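Local coordinates for ribose 5-phosphate isomerase (Trypanosoma cruzi, PDB 3M1P), which probably catalyses the interconversion of ribose 5-phosphate and ribulose 5-phosphate, as expected of a type B ribose 5-phosphate isomerase, at residues Leu22-Ala27 / Phe31-Cys36; Glu55-Lys60 / Asp104-Cys109; Val62-Leu67 / Ile125-Thr130; Tyr94-Ser99 / Arg121-Thr126. The protein carries 1 engineered substitution. All coordinates share one frame; numbering follows the deposited sequence.

In the fold
The four contacts belong to one Rossmann-like domain around a parallel five-stranded sheet. Contact 1 closes first along the chain, joining helix 17-26 to the outermost strand 31-35. Contacts 2, 3 and 4 then interleave: 55-60 and 62-67 come early, and their partners follow after residue 100. Helices 17-26, 93-101 and 117-129 cover one face of the sheet, while helix 46-58 of contact 2 covers the other. Contact 3 is the hub, with its centre about 9 Å from those of contacts 1 and 2 and about 8 Å from that of contact 4, with which it shares Ile125 and Thr126. Parts distant in sequence thus pack on the two faces of one sheet.

Contact 1 (Leu22-Ala27 / Phe31-Cys36); sequences LYVKEA and FVPVYC
Val24 and Phe31 meet where helix 17-26 turns back into strand 31-35, the second half of a beta-alpha-beta crossover that began with strand 3-9. The helix and strand segments run nearly antiparallel, at 165°, with their axes 7.3 Å apart. Val24 comes first and points at the strand. Its CG1 lies anti to the backbone N (chi1 171°), which drops that methyl between two residues: Val24 CG1 is 3.9 Å from Phe31 CB and 4.0 Å from Pro33 CD. Beyond the strand partners, Val24 also packs on Ile7 and Ile124, in the core between sheet and helices. Lys25, next along, is exposed. Its aliphatic chain runs extended across the proline ring at about a right angle, with both Lys25 CG and Lys25 CE 3.9 Å from Pro33 CG, so the apolar part of the lysine lies over the proline at the outer border of the contact. Ala27, two residues on, meets the aromatic ring. Phe31 also reaches Leu128 of helix 117-129, which lies beside this helix and strand. Ala27 CB sits 3.7 Å from Phe31 CD2, and Ala27 O is equally close to Phe31 CE2.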
# COMPACT_ATOMS: atom_id res chain seq x y z
N LEU A 22 3.48 -18.25 -14.04
CA LEU A 22 2.87 -17.49 -15.12
C LEU A 22 3.34 -16.02 -15.17
O LEU A 22 3.67 -15.53 -16.25
CB LEU A 22 1.33 -17.58 -15.03
CG LEU A 22 0.54 -16.82 -16.10
CD1 LEU A 22 0.86 -17.34 -17.51
CD2 LEU A 22 -0.98 -16.86 -15.84
N TYR A 23 3.38 -15.33 -14.03
CA TYR A 23 3.78 -13.90 -14.02
C TYR A 23 5.22 -13.69 -14.53
O TYR A 23 5.52 -12.67 -15.18
CB TYR A 23 3.59 -13.25 -12.64
CG TYR A 23 2.18 -13.37 -12.07
CD1 TYR A 23 1.06 -13.46 -12.93
CD2 TYR A 23 1.96 -13.40 -10.70
CE1 TYR A 23 -0.22 -13.57 -12.43
CE2 TYR A 23 0.67 -13.51 -10.18
CZ TYR A 23 -0.42 -13.60 -11.05
OH TYR A 23 -1.70 -13.71 -10.57
N VAL A 24 6.10 -14.64 -14.22
CA VAL A 24 7.48 -14.61 -14.70
C VAL A 24 7.51 -14.71 -16.23
O VAL A 24 8.18 -13.92 -16.90
CB VAL A 24 8.33 -15.72 -14.03
CG1 VAL A 24 9.70 -15.82 -14.69
CG2 VAL A 24 8.46 -15.46 -12.52
N LYS A 25 6.77 -15.67 -16.77
CA LYS A 25 6.63 -15.80 -18.22
C LYS A 25 6.04 -14.54 -18.85
O LYS A 25 6.46 -14.13 -19.93
CB LYS A 25 5.78 -17.02 -18.58
CG LYS A 25 6.45 -18.34 -18.27
CD LYS A 25 5.52 -19.49 -18.53
CE LYS A 25 6.27 -20.80 -18.39
NZ LYS A 25 5.33 -21.90 -18.07
N GLU A 26 5.08 -13.91 -18.16
CA GLU A 26 4.43 -12.71 -18.70
C GLU A 26 5.39 -11.53 -18.86
O GLU A 26 5.18 -10.70 -19.74
CB GLU A 26 3.24 -12.28 -17.85
CG GLU A 26 2.07 -13.24 -17.89
CD GLU A 26 0.81 -12.59 -17.37
OE1 GLU A 26 0.24 -13.07 -16.36
OE2 GLU A 26 0.38 -11.58 -17.98
N ALA A 27 6.43 -11.47 -18.02
CA ALA A 27 7.49 -10.47 -18.14
C ALA A 27 8.22 -10.51 -19.49
O ALA A 27 8.78 -9.51 -19.94
CB ALA A 27 8.50 -10.62 -17.00
N PHE A 31 12.46 -14.81 -19.92
CA PHE A 31 12.47 -15.15 -18.50
C PHE A 31 11.97 -16.57 -18.26
O PHE A 31 10.84 -16.89 -18.58
CB PHE A 31 11.65 -14.13 -17.68
CG PHE A 31 12.18 -12.73 -17.74
CD1 PHE A 31 13.27 -12.35 -16.95
CD2 PHE A 31 11.62 -11.79 -18.61
CE1 PHE A 31 13.78 -11.05 -17.02
CE2 PHE A 31 12.12 -10.50 -18.69
CZ PHE A 31 13.20 -10.12 -17.90
N VAL A 32 12.82 -17.41 -17.67
CA VAL A 32 12.46 -18.81 -17.43
C VAL A 32 12.22 -19.12 -15.96
O VAL A 32 13.17 -19.08 -15.16
CB VAL A 32 13.55 -19.79 -17.98
CG1 VAL A 32 13.05 -21.24 -17.90
CG2 VAL A 32 13.97 -19.41 -19.41
N PRO A 33 10.96 -19.43 -15.58
CA PRO A 33 10.69 -19.78 -14.19
C PRO A 33 11.27 -21.15 -13.82
O PRO A 33 11.16 -22.12 -14.60
CB PRO A 33 9.16 -19.80 -14.10
CG PRO A 33 8.69 -19.96 -15.49
CD PRO A 33 9.75 -19.46 -16.42
N VAL A 34 11.88 -21.21 -12.65
CA VAL A 34 12.44 -22.44 -12.09
C VAL A 34 11.77 -22.59 -10.74
O VAL A 34 12.15 -21.93 -9.76
CB VAL A 34 14.00 -22.35 -11.94
CG1 VAL A 34 14.58 -23.66 -11.43
CG2 VAL A 34 14.65 -21.94 -13.26
N TYR A 35 10.74 -23.42 -10.69
CA TYR A 35 9.99 -23.56 -9.46
C TYR A 35 10.70 -24.44 -8.43
O TYR A 35 10.96 -25.63 -8.68
CB TYR A 35 8.55 -24.02 -9.70
CG TYR A 35 7.78 -24.07 -8.41
CD1 TYR A 35 7.45 -22.89 -7.73
CD2 TYR A 35 7.42 -25.29 -7.85
CE1 TYR A 35 6.77 -22.94 -6.52
CE2 TYR A 35 6.73 -25.35 -6.64
CZ TYR A 35 6.40 -24.17 -5.99
OH TYR A 35 5.72 -24.24 -4.79
N CYS A 36 11.00 -23.83 -7.27
CA CYS A 36 11.77 -24.47 -6.22
C CYS A 36 11.04 -24.42 -4.88
O CYS A 36 11.65 -24.61 -3.83
CB CYS A 36 13.15 -23.81 -6.09
SG CYS A 36 14.23 -24.00 -7.53

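Contact 2 (Glu55-Lys60 / Asp104-Cys109); sequences EMVARK and DANIVC
Val57 divides its two methyls between Asn106 and Ile107 through its first torsion: at chi1 168° CG1 stands anti to the backbone N, beside the carbonyl carbon, while CG2 takes the place anti to the carbonyl carbon. Asn106 answers with a less common setting, its CG lodged between its own backbone N and carbonyl carbon (chi1 47°), and this presents the amide group to Val57. The CG1 methyl touches the whole amide at once: Val57 CG1 is 3.6 Å from Asn106 CG, 3.7 Å from Asn106 ND2 and 3.8 Å from Asn106 OD1, so it sits over the middle of the group and leaves both polar ends to other partners. Those ends are used: OD1 accepts from the backbone N of Arg86, and ND2 gives to the carbonyl of Gly84. With both ends held, the rotation of the amide is fixed for Val57 to pack on. In the Rossmann-like fold this is where the last turn of helix 46-58 comes down on the start of strand 107-111, on the sheet face away from helix 117-129. Ile107 carries the second half of the contact: Val57 CG2 lies 3.8 Å from Ile107 CG1 and 3.9 Å from Ile107 CD1. Just past Val57 the helix finishes in a Schellman motif. There Lys60 has a positive phi, and its N reaches back to Val57 O at 2.9 Å.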
# COMPACT_ATOMS: atom_id res chain seq x y z
N GLU A 55 20.55 -19.09 -2.31
CA GLU A 55 21.81 -19.75 -2.66
C GLU A 55 21.96 -19.89 -4.17
O GLU A 55 23.03 -19.64 -4.71
CB GLU A 55 21.95 -21.12 -1.97
CG GLU A 55 22.04 -21.06 -0.45
CD GLU A 55 23.37 -20.52 0.07
OE1 GLU A 55 24.35 -20.42 -0.70
OE2 GLU A 55 23.43 -20.22 1.29
N MET A 56 20.87 -20.26 -4.86
CA MET A 56 20.87 -20.35 -6.31
C MET A 56 21.27 -19.03 -6.95
O MET A 56 22.06 -19.00 -7.90
CB MET A 56 19.51 -20.82 -6.81
CG MET A 56 19.17 -22.24 -6.41
SD MET A 56 17.47 -22.68 -6.81
CE MET A 56 17.55 -22.74 -8.60
N VAL A 57 20.71 -17.93 -6.42
CA VAL A 57 21.06 -16.59 -6.89
C VAL A 57 22.54 -16.28 -6.59
O VAL A 57 23.28 -15.85 -7.47
CB VAL A 57 20.12 -15.50 -6.28
CG1 VAL A 57 20.68 -14.10 -6.54
CG2 VAL A 57 18.69 -15.63 -6.83
N ALA A 58 22.95 -16.49 -5.34
CA ALA A 58 24.34 -16.25 -4.94
C ALA A 58 25.35 -17.07 -5.77
O ALA A 58 26.38 -16.52 -6.20
CB ALA A 58 24.51 -16.51 -3.45
N ARG A 59 25.06 -18.35 -5.98
CA ARG A 59 25.92 -19.23 -6.79
C ARG A 59 25.77 -18.94 -8.29
O ARG A 59 26.49 -19.52 -9.11
CB ARG A 59 25.64 -20.71 -6.50
CG ARG A 59 26.07 -21.15 -5.10
CD ARG A 59 25.97 -22.65 -4.92
NE ARG A 59 26.47 -23.08 -3.61
CZ ARG A 59 27.74 -23.38 -3.34
NH1 ARG A 59 28.69 -23.28 -4.27
NH2 ARG A 59 28.08 -23.77 -2.12
N LYS A 60 24.83 -18.05 -8.62
CA LYS A 60 24.56 -17.61 -10.00
C LYS A 60 23.96 -18.69 -10.91
O LYS A 60 24.04 -18.60 -12.13
CB LYS A 60 25.78 -16.92 -10.65
CG LYS A 60 26.34 -15.72 -9.88
CD LYS A 60 27.74 -15.35 -10.36
CE LYS A 60 28.42 -14.32 -9.44
NZ LYS A 60 27.77 -12.95 -9.47
N ASP A 104 19.78 -2.62 -7.57
CA ASP A 104 20.07 -3.76 -8.42
C ASP A 104 19.65 -5.06 -7.70
O ASP A 104 20.42 -6.04 -7.65
CB ASP A 104 21.56 -3.78 -8.78
CG ASP A 104 21.91 -4.80 -9.86
OD1 ASP A 104 20.99 -5.22 -10.60
OD2 ASP A 104 23.10 -5.17 -9.95
N ALA A 105 18.45 -5.04 -7.13
CA ALA A 105 17.95 -6.18 -6.37
C ALA A 105 17.93 -7.42 -7.25
O ALA A 105 17.57 -7.33 -8.42
CB ALA A 105 16.54 -5.89 -5.82
N ASN A 106 18.30 -8.56 -6.69
CA ASN A 106 18.27 -9.80 -7.45
C ASN A 106 17.20 -10.77 -6.96
O ASN A 106 16.94 -11.77 -7.60
CB ASN A 106 19.66 -10.49 -7.52
CG ASN A 106 20.36 -10.56 -6.16
OD1 ASN A 106 19.70 -10.66 -5.12
ND2 ASN A 106 21.70 -10.52 -6.16
N ILE A 107 16.59 -10.46 -5.82
CA ILE A 107 15.42 -11.23 -5.37
C ILE A 107 14.25 -10.30 -5.01
O ILE A 107 14.42 -9.35 -4.26
CB ILE A 107 15.75 -12.18 -4.18
CG1 ILE A 107 16.79 -13.25 -4.59
CG2 ILE A 107 14.46 -12.83 -3.62
CD1 ILE A 107 17.17 -14.26 -3.52
N VAL A 108 13.06 -10.58 -5.56
CA VAL A 108 11.86 -9.85 -5.19
C VAL A 108 11.08 -10.69 -4.18
O VAL A 108 10.91 -11.90 -4.38
CB VAL A 108 10.99 -9.42 -6.42
CG1 VAL A 108 10.46 -10.61 -7.25
CG2 VAL A 108 9.84 -8.49 -5.99
N CYS A 109 10.64 -10.06 -3.10
CA CYS A 109 9.81 -10.71 -2.09
C CYS A 109 8.44 -10.06 -2.05
O CYS A 109 8.34 -8.84 -2.14
CB CYS A 109 10.46 -10.68 -0.71
SG CYS A 109 12.15 -11.42 -0.69

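Contact 3 (Val62-Leu67 / Ile125-Thr130); sequences VEFGVL and ITFLQT
Helix 117-129 lies against the central sheet, and this contact joins its last turn to the start of strand 64-69, with the two segments running nearly antiparallel, at 167°. Phe64 is the strand residue that does the work. It points at the helix and is met by two neighbours there, Phe127 and Leu128. Leu128 leaves its backbone at an angle to the strand, but with CG anti to the carbonyl carbon and the chain extended beyond it, its CD2 methyl is carried in against the ring. Leu128 CD2 stands 3.5 Å from Phe64 CD2, a close approach, and the two side chains run alongside each other, pointing opposite ways. Phe127 touches the other ortho carbon of the ring: its CE2 is 3.8 Å from Phe64 CD1. The pair of rings is oblique, with planes at 70° and centroids 5.8 Å apart. Phe127 goes on to pack against Val108 of the adjoining strand and Ser99 of helix 93-101. Glu63 CG rests on one face of the Phe64 ring, off centre, 3.7 Å above the plane; the carboxylate of Glu63 pairs with Arg3. The end of the helix is held by Thr130: Thr130 OG1 and Thr130 N both bond to Thr126 O, from opposite faces of the carbonyl. A helix packed antiparallel to the strands of a parallel sheet, as here, is the basic layer of a Rossmann-like alpha/beta/alpha sandwich.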
# COMPACT_ATOMS: atom_id res chain seq x y z
N VAL A 62 20.83 -19.09 -11.13
CA VAL A 62 19.75 -18.31 -11.72
C VAL A 62 20.14 -16.84 -11.61
O VAL A 62 21.05 -16.51 -10.83
CB VAL A 62 18.39 -18.58 -11.02
CG1 VAL A 62 18.01 -20.05 -11.14
CG2 VAL A 62 18.44 -18.15 -9.55
N GLU A 63 19.50 -15.98 -12.38
CA GLU A 63 19.78 -14.55 -12.28
C GLU A 63 18.89 -13.89 -11.22
O GLU A 63 19.33 -12.97 -10.52
CB GLU A 63 19.59 -13.85 -13.64
CG GLU A 63 19.90 -12.36 -13.60
CD GLU A 63 19.67 -11.66 -14.93
OE1 GLU A 63 19.18 -12.32 -15.87
OE2 GLU A 63 19.97 -10.45 -15.02
N PHE A 64 17.65 -14.34 -11.10
CA PHE A 64 16.68 -13.70 -10.22
C PHE A 64 15.99 -14.70 -9.30
O PHE A 64 15.88 -15.89 -9.61
CB PHE A 64 15.62 -12.96 -11.03
CG PHE A 64 16.13 -11.76 -11.78
CD1 PHE A 64 16.57 -10.62 -11.11
CD2 PHE A 64 16.12 -11.74 -13.18
CE1 PHE A 64 17.02 -9.50 -11.80
CE2 PHE A 64 16.57 -10.64 -13.88
CZ PHE A 64 17.01 -9.50 -13.19
N GLY A 65 15.52 -14.20 -8.16
CA GLY A 65 14.68 -15.00 -7.29
C GLY A 65 13.33 -14.34 -7.10
O GLY A 65 13.22 -13.13 -7.12
N VAL A 66 12.30 -15.16 -6.93
CA VAL A 66 11.00 -14.71 -6.48
C VAL A 66 10.67 -15.47 -5.19
O VAL A 66 10.70 -16.71 -5.15
CB VAL A 66 9.89 -14.94 -7.54
CG1 VAL A 66 8.50 -14.59 -6.97
CG2 VAL A 66 10.18 -14.10 -8.80
N LEU A 67 10.38 -14.73 -4.13
CA LEU A 67 9.96 -15.36 -2.89
C LEU A 67 8.63 -14.78 -2.48
O LEU A 67 8.49 -13.57 -2.35
CB LEU A 67 11.01 -15.19 -1.79
CG LEU A 67 12.34 -15.93 -2.04
CD1 LEU A 67 13.43 -15.51 -1.01
CD2 LEU A 67 12.15 -17.46 -2.05
N ILE A 125 6.54 -8.56 -12.80
CA ILE A 125 6.83 -8.06 -14.14
C ILE A 125 7.73 -6.83 -14.12
O ILE A 125 8.72 -6.78 -14.84
CB ILE A 125 5.51 -7.82 -14.95
CG1 ILE A 125 4.85 -9.18 -15.29
CG2 ILE A 125 5.77 -6.91 -16.19
CD1 ILE A 125 3.34 -9.11 -15.62
N THR A 126 7.38 -5.85 -13.29
CA THR A 126 8.17 -4.63 -13.16
C THR A 126 9.61 -4.92 -12.68
O THR A 126 10.57 -4.37 -13.21
CB THR A 126 7.49 -3.63 -12.20
OG1 THR A 126 6.13 -3.44 -12.61
CG2 THR A 126 8.23 -2.30 -12.19
N PHE A 127 9.73 -5.77 -11.68
CA PHE A 127 11.02 -6.20 -11.16
C PHE A 127 11.90 -6.81 -12.26
O PHE A 127 13.05 -6.43 -12.42
CB PHE A 127 10.79 -7.23 -10.06
CG PHE A 127 12.03 -7.62 -9.32
CD1 PHE A 127 12.49 -6.83 -8.28
CD2 PHE A 127 12.71 -8.80 -9.64
CE1 PHE A 127 13.64 -7.21 -7.56
CE2 PHE A 127 13.85 -9.19 -8.93
CZ PHE A 127 14.32 -8.39 -7.90
N LEU A 128 11.33 -7.75 -13.02
CA LEU A 128 12.11 -8.47 -14.04
C LEU A 128 12.48 -7.58 -15.22
O LEU A 128 13.59 -7.68 -15.74
CB LEU A 128 11.38 -9.74 -14.49
CG LEU A 128 11.25 -10.82 -13.42
CD1 LEU A 128 10.35 -11.95 -13.89
CD2 LEU A 128 12.63 -11.35 -12.99
N GLN A 129 11.56 -6.69 -15.60
CA GLN A 129 11.75 -5.82 -16.77
C GLN A 129 12.57 -4.54 -16.54
O GLN A 129 13.13 -4.00 -17.49
CB GLN A 129 10.39 -5.43 -17.37
CG GLN A 129 9.64 -6.59 -18.05
CD GLN A 129 8.31 -6.15 -18.64
OE1 GLN A 129 7.87 -5.01 -18.44
NE2 GLN A 129 7.64 -7.06 -19.36
N THR A 130 12.62 -4.05 -15.29
CA THR A 130 13.29 -2.79 -14.99
C THR A 130 14.80 -2.98 -14.85
O THR A 130 15.24 -3.79 -14.04
CB THR A 130 12.74 -2.12 -13.69
OG1 THR A 130 11.31 -2.04 -13.76
CG2 THR A 130 13.31 -0.74 -13.50

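Contact 4 (Tyr94-Ser99 / Arg121-Thr126); sequences YTAAMS and REIIIT
Ile123 and Ala96 bring together two neighbouring helices, 121-126 and 94-99, which lie side by side on the same face of the Rossmann-like sheet with strand 107-111 between them in the chain. The helix segments run almost parallel, crossing at -17°, with axes 8.5 Å apart. The small side chains of Ala96 and Ala97 are consistent with this close approach; the carbonyl of Ala96 is bonded by Ser99 OG, which sits above its plane. On the second helix, Glu122 comes first, serving the assembly with its side chain: OE2 bonds to His93 of the third subunit. Its carbonyl is gripped within the helix, where Glu122 O accepts both Thr126 OG1, at 2.6 Å, and Thr126 N, from opposite faces. Ile123 follows. Its CG2, anti to the backbone N, is 4.0 Å from Ala96 CB, and its own backbone comes closer still, with Ile123 O 3.7 Å from Ala96 CB. Ile123 also packs on Val108 and Val110 of the sheet, the same CG2 touching Val108. Last in the walk comes Thr126, pointing toward helix 93-101, its CB 4.1 Å from Ala96 CB. With chi1 -52° the hydroxyl lies beside the backbone N, where it makes its bond to Glu122 O, while the methyl Thr126 CG2, anti to N, lies 3.7 Å from Ala97 CB.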
# COMPACT_ATOMS: atom_id res chain seq x y z
N TYR A 94 6.12 0.91 -7.68
CA TYR A 94 7.23 1.81 -7.36
C TYR A 94 8.42 1.14 -6.64
O TYR A 94 9.56 1.24 -7.09
CB TYR A 94 6.72 3.02 -6.57
CG TYR A 94 7.81 4.03 -6.27
CD1 TYR A 94 8.14 5.03 -7.19
CD2 TYR A 94 8.51 3.96 -5.08
CE1 TYR A 94 9.16 5.94 -6.91
CE2 TYR A 94 9.53 4.86 -4.80
CZ TYR A 94 9.84 5.85 -5.71
OH TYR A 94 10.85 6.72 -5.38
N THR A 95 8.16 0.48 -5.52
CA THR A 95 9.22 -0.28 -4.82
C THR A 95 9.84 -1.36 -5.72
O THR A 95 11.05 -1.59 -5.66
CB THR A 95 8.69 -0.94 -3.56
OG1 THR A 95 7.49 -1.65 -3.88
CG2 THR A 95 8.42 0.11 -2.47
N ALA A 96 9.03 -2.02 -6.55
CA ALA A 96 9.55 -3.05 -7.46
C ALA A 96 10.54 -2.45 -8.46
O ALA A 96 11.63 -3.01 -8.70
CB ALA A 96 8.40 -3.77 -8.19
N ALA A 97 10.17 -1.31 -9.03
CA ALA A 97 11.02 -0.63 -10.00
C ALA A 97 12.28 -0.10 -9.34
O ALA A 97 13.38 -0.30 -9.87
CB ALA A 97 10.25 0.49 -10.71
N MET A 98 12.13 0.57 -8.20
CA MET A 98 13.26 1.22 -7.54
C MET A 98 14.26 0.24 -6.92
O MET A 98 15.46 0.56 -6.81
CB MET A 98 12.77 2.21 -6.48
CG MET A 98 12.01 3.41 -7.06
SD MET A 98 12.85 4.30 -8.38
CE MET A 98 14.43 4.68 -7.63
N SER A 99 13.77 -0.93 -6.51
CA SER A 99 14.62 -2.02 -6.02
C SER A 99 15.62 -2.46 -7.08
O SER A 99 16.78 -2.79 -6.77
CB SER A 99 13.78 -3.21 -5.57
OG SER A 99 13.22 -3.91 -6.67
N ARG A 121 1.48 -9.75 -9.50
CA ARG A 121 1.73 -9.84 -10.93
C ARG A 121 2.53 -8.62 -11.44
O ARG A 121 3.57 -8.78 -12.07
CB ARG A 121 0.42 -9.99 -11.71
CG ARG A 121 0.64 -10.16 -13.22
CD ARG A 121 -0.67 -10.29 -13.99
NE ARG A 121 -0.41 -10.27 -15.43
CZ ARG A 121 -0.27 -9.17 -16.16
NH1 ARG A 121 -0.38 -7.98 -15.59
NH2 ARG A 121 -0.01 -9.25 -17.46
N GLU A 122 2.04 -7.42 -11.13
CA GLU A 122 2.66 -6.18 -11.53
C GLU A 122 4.06 -6.04 -10.94
O GLU A 122 4.99 -5.61 -11.63
CB GLU A 122 1.78 -5.01 -11.07
CG GLU A 122 2.22 -3.64 -11.57
CD GLU A 122 1.37 -2.53 -10.99
OE1 GLU A 122 1.39 -2.36 -9.76
OE2 GLU A 122 0.67 -1.86 -11.75
N ILE A 123 4.20 -6.39 -9.66
CA ILE A 123 5.50 -6.38 -8.98
C ILE A 123 6.51 -7.29 -9.71
O ILE A 123 7.62 -6.86 -10.02
CB ILE A 123 5.36 -6.78 -7.50
CG1 ILE A 123 4.66 -5.67 -6.71
CG2 ILE A 123 6.72 -7.14 -6.85
CD1 ILE A 123 4.21 -6.13 -5.33
N ILE A 124 6.13 -8.54 -9.98
CA ILE A 124 7.05 -9.49 -10.60
C ILE A 124 7.49 -9.01 -11.99
O ILE A 124 8.68 -9.00 -12.29
CB ILE A 124 6.47 -10.94 -10.62
CG1 ILE A 124 6.51 -11.51 -9.20
CG2 ILE A 124 7.26 -11.86 -11.60
CD1 ILE A 124 5.68 -12.76 -9.02
N ILE A 125 6.54 -8.56 -12.80
CA ILE A 125 6.83 -8.06 -14.14
C ILE A 125 7.73 -6.83 -14.12
O ILE A 125 8.72 -6.78 -14.84
CB ILE A 125 5.51 -7.82 -14.95
CG1 ILE A 125 4.85 -9.18 -15.29
CG2 ILE A 125 5.77 -6.91 -16.19
CD1 ILE A 125 3.34 -9.11 -15.62
N THR A 126 7.38 -5.85 -13.29
CA THR A 126 8.17 -4.63 -13.16
C THR A 126 9.61 -4.92 -12.68
O THR A 126 10.57 -4.37 -13.21
CB THR A 126 7.49 -3.63 -12.20
OG1 THR A 126 6.13 -3.44 -12.61
CG2 THR A 126 8.23 -2.30 -12.19